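Long-range contact in sister chromatid cohesion protein PDS5 homolog C (Arabidopsis thaliana, PDB 7DE9), which is a cohesin cofactor important in DNA repair by homologous recombination, and through its tudor domain binds monomethylated histone H3: residues A7-V19 with G30-V44. Residues are numbered along the deposited sequence; the frame is centred on the assembly and turned at random.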
loop_
_atom_site.group_PDB
_atom_site.type_symbol
_atom_site.label_atom_id
_atom_site.label_comp_id
_atom_site.label_asym_id
_atom_site.label_seq_id
_atom_site.Cartn_x
_atom_site.Cartn_y
_atom_site.Cartn_z
ATOM N N ALA A 7 6.396 1.818 9.530
ATOM C CA ALA A 7 7.553 1.370 8.754
ATOM C C ALA A 7 7.430 1.712 7.270
ATOM O O ALA A 7 6.851 0.957 6.496
ATOM C CB ALA A 7 7.751 -0.125 8.929
ATOM N N SER A 8 8.006 2.838 6.869
ATOM C CA SER A 8 7.876 3.312 5.496
ATOM C C SER A 8 9.211 3.288 4.743
ATOM O O SER A 8 10.129 2.537 5.085
ATOM C CB SER A 8 7.299 4.731 5.495
ATOM O OG SER A 8 7.337 5.308 4.201
ATOM N N GLY A 9 9.314 4.116 3.710
ATOM C CA GLY A 9 10.569 4.297 3.005
ATOM C C GLY A 9 10.979 3.159 2.093
ATOM O O GLY A 9 10.213 2.229 1.837
ATOM N N GLU A 10 12.213 3.239 1.615
ATOM C CA GLU A 10 12.697 2.305 0.612
ATOM C C GLU A 10 12.801 0.892 1.180
ATOM O O GLU A 10 12.721 -0.088 0.438
ATOM C CB GLU A 10 14.047 2.769 0.066
ATOM C CG GLU A 10 14.420 2.154 -1.272
ATOM C CD GLU A 10 15.535 2.914 -1.966
ATOM O OE1 GLU A 10 15.740 4.100 -1.631
ATOM O OE2 GLU A 10 16.206 2.329 -2.843
ATOM N N SER A 11 12.956 0.785 2.494
ATOM C CA SER A 11 13.148 -0.523 3.115
ATOM C C SER A 11 11.898 -1.403 3.037
ATOM O O SER A 11 11.970 -2.611 3.251
ATOM C CB SER A 11 13.572 -0.359 4.574
ATOM O OG SER A 11 12.569 0.314 5.318
ATOM N N LEU A 12 10.755 -0.803 2.727
ATOM C CA LEU A 12 9.492 -1.534 2.711
ATOM C C LEU A 12 9.297 -2.330 1.421
ATOM O O LEU A 12 8.481 -3.256 1.366
ATOM C CB LEU A 12 8.327 -0.562 2.908
ATOM C CG LEU A 12 6.989 -1.184 3.293
ATOM C CD1 LEU A 12 7.122 -1.965 4.591
ATOM C CD2 LEU A 12 5.945 -0.097 3.424
ATOM N N VAL A 13 10.040 -1.959 0.384
ATOM C CA VAL A 13 9.908 -2.610 -0.911
ATOM C C VAL A 13 10.167 -4.099 -0.764
ATOM O O VAL A 13 11.084 -4.508 -0.056
ATOM C CB VAL A 13 10.870 -2.002 -1.951
ATOM C CG1 VAL A 13 10.779 -2.754 -3.266
ATOM C CG2 VAL A 13 10.556 -0.517 -2.157
ATOM N N GLY A 14 9.326 -4.909 -1.399
ATOM C CA GLY A 14 9.469 -6.350 -1.340
ATOM C C GLY A 14 8.568 -6.992 -0.302
ATOM O O GLY A 14 8.300 -8.192 -0.360
ATOM N N SER A 15 8.098 -6.189 0.646
ATOM C CA SER A 15 7.256 -6.685 1.725
ATOM C C SER A 15 5.803 -6.870 1.313
ATOM O O SER A 15 5.257 -6.088 0.534
ATOM C CB SER A 15 7.314 -5.739 2.924
ATOM O OG SER A 15 8.610 -5.736 3.500
ATOM N N ARG A 16 5.187 -7.919 1.846
ATOM C CA ARG A 16 3.749 -8.095 1.752
ATOM C C ARG A 16 3.093 -7.296 2.861
ATOM O O ARG A 16 3.463 -7.423 4.029
ATOM C CB ARG A 16 3.360 -9.567 1.866
ATOM C CG ARG A 16 3.756 -10.428 0.683
ATOM C CD ARG A 16 3.813 -11.898 1.089
ATOM N NE ARG A 16 4.876 -12.150 2.060
ATOM C CZ ARG A 16 5.192 -13.353 2.532
ATOM N NH1 ARG A 16 4.522 -14.424 2.130
ATOM N NH2 ARG A 16 6.178 -13.483 3.411
ATOM N N ILE A 17 2.124 -6.468 2.496
ATOM C CA ILE A 17 1.418 -5.661 3.474
ATOM C C ILE A 17 -0.085 -5.760 3.281
ATOM O O ILE A 17 -0.565 -6.253 2.262
ATOM C CB ILE A 17 1.837 -4.181 3.403
ATOM C CG1 ILE A 17 1.352 -3.530 2.108
ATOM C CG2 ILE A 17 3.351 -4.037 3.544
ATOM C CD1 ILE A 17 1.660 -2.048 2.039
ATOM N N LYS A 18 -0.828 -5.319 4.285
ATOM C CA LYS A 18 -2.255 -5.140 4.110
ATOM C C LYS A 18 -2.578 -3.668 4.316
ATOM O O LYS A 18 -2.134 -3.039 5.282
ATOM C CB LYS A 18 -3.058 -6.041 5.048
ATOM C CG LYS A 18 -2.691 -5.973 6.508
ATOM C CD LYS A 18 -3.262 -7.188 7.228
ATOM C CE LYS A 18 -3.642 -6.878 8.664
ATOM N NZ LYS A 18 -4.206 -8.075 9.347
ATOM N N VAL A 19 -3.327 -3.122 3.368
ATOM C CA VAL A 19 -3.646 -1.702 3.341
ATOM C C VAL A 19 -5.122 -1.519 3.673
ATOM O O VAL A 19 -5.980 -2.229 3.141
ATOM C CB VAL A 19 -3.332 -1.068 1.965
ATOM C CG1 VAL A 19 -3.569 0.424 1.999
ATOM C CG2 VAL A 19 -1.892 -1.364 1.544
ATOM N N GLY A 30 -1.394 -6.948 -0.453
ATOM C CA GLY A 30 -0.602 -6.656 -1.627
ATOM C C GLY A 30 0.876 -6.723 -1.324
ATOM O O GLY A 30 1.287 -7.038 -0.211
ATOM N N VAL A 31 1.681 -6.444 -2.334
ATOM C CA VAL A 31 3.119 -6.363 -2.152
ATOM C C VAL A 31 3.606 -4.969 -2.553
ATOM O O VAL A 31 3.087 -4.356 -3.496
ATOM C CB VAL A 31 3.852 -7.451 -2.967
ATOM C CG1 VAL A 31 3.659 -7.237 -4.462
ATOM C CG2 VAL A 31 5.330 -7.471 -2.625
ATOM N N VAL A 32 4.586 -4.456 -1.817
ATOM C CA VAL A 32 5.227 -3.200 -2.173
ATOM C C VAL A 32 6.282 -3.463 -3.238
ATOM O O VAL A 32 7.321 -4.072 -2.959
ATOM C CB VAL A 32 5.871 -2.532 -0.956
ATOM C CG1 VAL A 32 6.442 -1.177 -1.333
ATOM C CG2 VAL A 32 4.851 -2.402 0.156
ATOM N N GLU A 33 6.014 -3.010 -4.458
ATOM C CA GLU A 33 6.891 -3.297 -5.585
ATOM C C GLU A 33 7.998 -2.260 -5.788
ATOM O O GLU A 33 9.074 -2.590 -6.277
ATOM C CB GLU A 33 6.072 -3.424 -6.868
ATOM C CG GLU A 33 6.853 -4.058 -8.006
ATOM C CD GLU A 33 6.768 -3.264 -9.289
ATOM O OE1 GLU A 33 5.651 -2.848 -9.661
ATOM O OE2 GLU A 33 7.825 -3.049 -9.922
ATOM N N SER A 34 7.742 -1.009 -5.425
ATOM C CA SER A 34 8.762 0.020 -5.571
ATOM C C SER A 34 8.505 1.217 -4.674
ATOM O O SER A 34 7.442 1.335 -4.070
ATOM C CB SER A 34 8.851 0.482 -7.023
ATOM O OG SER A 34 7.592 0.936 -7.470
ATOM N N TYR A 35 9.498 2.097 -4.601
ATOM C CA TYR A 35 9.424 3.326 -3.816
ATOM C C TYR A 35 10.021 4.500 -4.585
ATOM O O TYR A 35 11.157 4.438 -5.065
ATOM C CB TYR A 35 10.149 3.155 -2.480
ATOM C CG TYR A 35 10.174 4.396 -1.611
ATOM C CD1 TYR A 35 9.006 4.908 -1.063
ATOM C CD2 TYR A 35 11.371 5.036 -1.320
ATOM C CE1 TYR A 35 9.031 6.034 -0.262
ATOM C CE2 TYR A 35 11.406 6.154 -0.523
ATOM C CZ TYR A 35 10.234 6.650 0.004
ATOM O OH TYR A 35 10.278 7.773 0.803
ATOM N N ASP A 36 9.244 5.570 -4.700
ATOM C CA ASP A 36 9.697 6.799 -5.334
ATOM C C ASP A 36 10.187 7.746 -4.252
ATOM O O ASP A 36 9.386 8.315 -3.511
ATOM C CB ASP A 36 8.562 7.424 -6.149
ATOM C CG ASP A 36 8.976 8.694 -6.870
ATOM O OD1 ASP A 36 9.501 9.623 -6.219
ATOM O OD2 ASP A 36 8.760 8.768 -8.099
ATOM N N ALA A 37 11.501 7.914 -4.174
ATOM C CA ALA A 37 12.128 8.659 -3.087
ATOM C C ALA A 37 11.720 10.128 -3.063
ATOM O O ALA A 37 11.469 10.689 -1.999
ATOM C CB ALA A 37 13.635 8.541 -3.181
ATOM N N ALA A 38 11.659 10.747 -4.238
ATOM C CA ALA A 38 11.379 12.178 -4.325
ATOM C C ALA A 38 9.943 12.509 -3.936
ATOM O O ALA A 38 9.686 13.544 -3.325
ATOM C CB ALA A 38 11.664 12.681 -5.716
ATOM N N LYS A 39 9.011 11.633 -4.297
ATOM C CA LYS A 39 7.592 11.882 -4.038
ATOM C C LYS A 39 7.107 11.177 -2.776
ATOM O O LYS A 39 5.965 11.372 -2.351
ATOM C CB LYS A 39 6.737 11.434 -5.227
ATOM C CG LYS A 39 7.138 12.019 -6.572
ATOM C CD LYS A 39 6.287 11.419 -7.687
ATOM C CE LYS A 39 6.817 11.779 -9.064
ATOM N NZ LYS A 39 8.163 11.192 -9.313
ATOM N N LYS A 40 7.984 10.358 -2.197
ATOM C CA LYS A 40 7.677 9.535 -1.029
ATOM C C LYS A 40 6.454 8.642 -1.291
ATOM O O LYS A 40 5.537 8.536 -0.471
ATOM C CB LYS A 40 7.480 10.415 0.204
ATOM C CG LYS A 40 8.728 11.247 0.548
ATOM C CD LYS A 40 8.910 11.396 2.053
ATOM C CE LYS A 40 7.970 12.451 2.616
ATOM N NZ LYS A 40 7.605 12.241 4.052
ATOM N N LYS A 41 6.476 7.986 -2.444
ATOM C CA LYS A 41 5.387 7.129 -2.888
ATOM C C LYS A 41 5.797 5.660 -2.922
ATOM O O LYS A 41 6.902 5.330 -3.351
ATOM C CB LYS A 41 4.920 7.548 -4.282
ATOM C CG LYS A 41 4.281 8.922 -4.364
ATOM C CD LYS A 41 2.952 8.939 -3.644
ATOM C CE LYS A 41 2.993 9.881 -2.457
ATOM N NZ LYS A 41 3.178 11.301 -2.878
ATOM N N HIS A 42 4.899 4.787 -2.473
ATOM C CA HIS A 42 5.065 3.342 -2.636
ATOM C C HIS A 42 4.090 2.815 -3.671
ATOM O O HIS A 42 2.931 3.201 -3.676
ATOM C CB HIS A 42 4.832 2.600 -1.324
ATOM C CG HIS A 42 5.902 2.819 -0.301
ATOM N ND1 HIS A 42 5.861 3.857 0.603
ATOM C CD2 HIS A 42 7.032 2.125 -0.032
ATOM C CE1 HIS A 42 6.924 3.796 1.385
ATOM N NE2 HIS A 42 7.648 2.754 1.024
ATOM N N LEU A 43 4.554 1.921 -4.536
ATOM C CA LEU A 43 3.661 1.259 -5.470
ATOM C C LEU A 43 3.228 -0.059 -4.860
ATOM O O LEU A 43 4.059 -0.915 -4.589
ATOM C CB LEU A 43 4.342 1.029 -6.817
ATOM C CG LEU A 43 3.563 0.237 -7.867
ATOM C CD1 LEU A 43 2.258 0.921 -8.221
ATOM C CD2 LEU A 43 4.410 0.058 -9.106
ATOM N N VAL A 44 1.933 -0.208 -4.621
ATOM C CA VAL A 44 1.397 -1.444 -4.060
ATOM C C VAL A 44 0.601 -2.197 -5.119
ATOM O O VAL A 44 -0.321 -1.645 -5.741
ATOM C CB VAL A 44 0.507 -1.175 -2.828
ATOM C CG1 VAL A 44 -0.121 -2.466 -2.312
ATOM C CG2 VAL A 44 1.323 -0.508 -1.732
HETATM O O HOH W 1 9.499 7.754 3.448
#
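R16 opposite V31 and I17 opposite G30 form two antiparallel bridges, joining the first two strands of the tudor domain, a small barrel-like fold of the SH3 clan. In the hydrogen-bonded pair, I17 N gives its hydrogen to G30 O and G30 N returns one to I17 O, both at 2.9 Å. V32 N continues the ladder to S15 O, and past it G14 N, in the type II turn 12-15, donates to V32 O in the carbonyl plane (2.7 Å). V19, on the strand paired here, packs on a basic side chain of the bound peptide.

Most apolar contacts gather on V32. Its CG2 meets I17 CD1 at 3.7 Å and L12 CG at 4.0 Å; W61 touches both L12 and I17, continuing this core toward strand 61-63. V13 CG2 reaches past V32 to Y35 CB (3.7 Å).

With CG anti to the backbone N (chi1 178°), the Y35 ring lies against G9 and E10: G9 CA makes a CH-pi contact over its face, 4.0 Å from the centroid and 18° off the normal. Y35 CD1 covers the centre of one H42 ring face, L12 CD2 the other. A water bonds Y35 OH and, weakly, S8 OG. Replacing Y35 with an alanine would probably uncover G9 and that H42 face.

H42 NE2 donates to G9 O at 2.7 Å from above the carbonyl plane, while L12 N reaches the same oxygen from the opposite face.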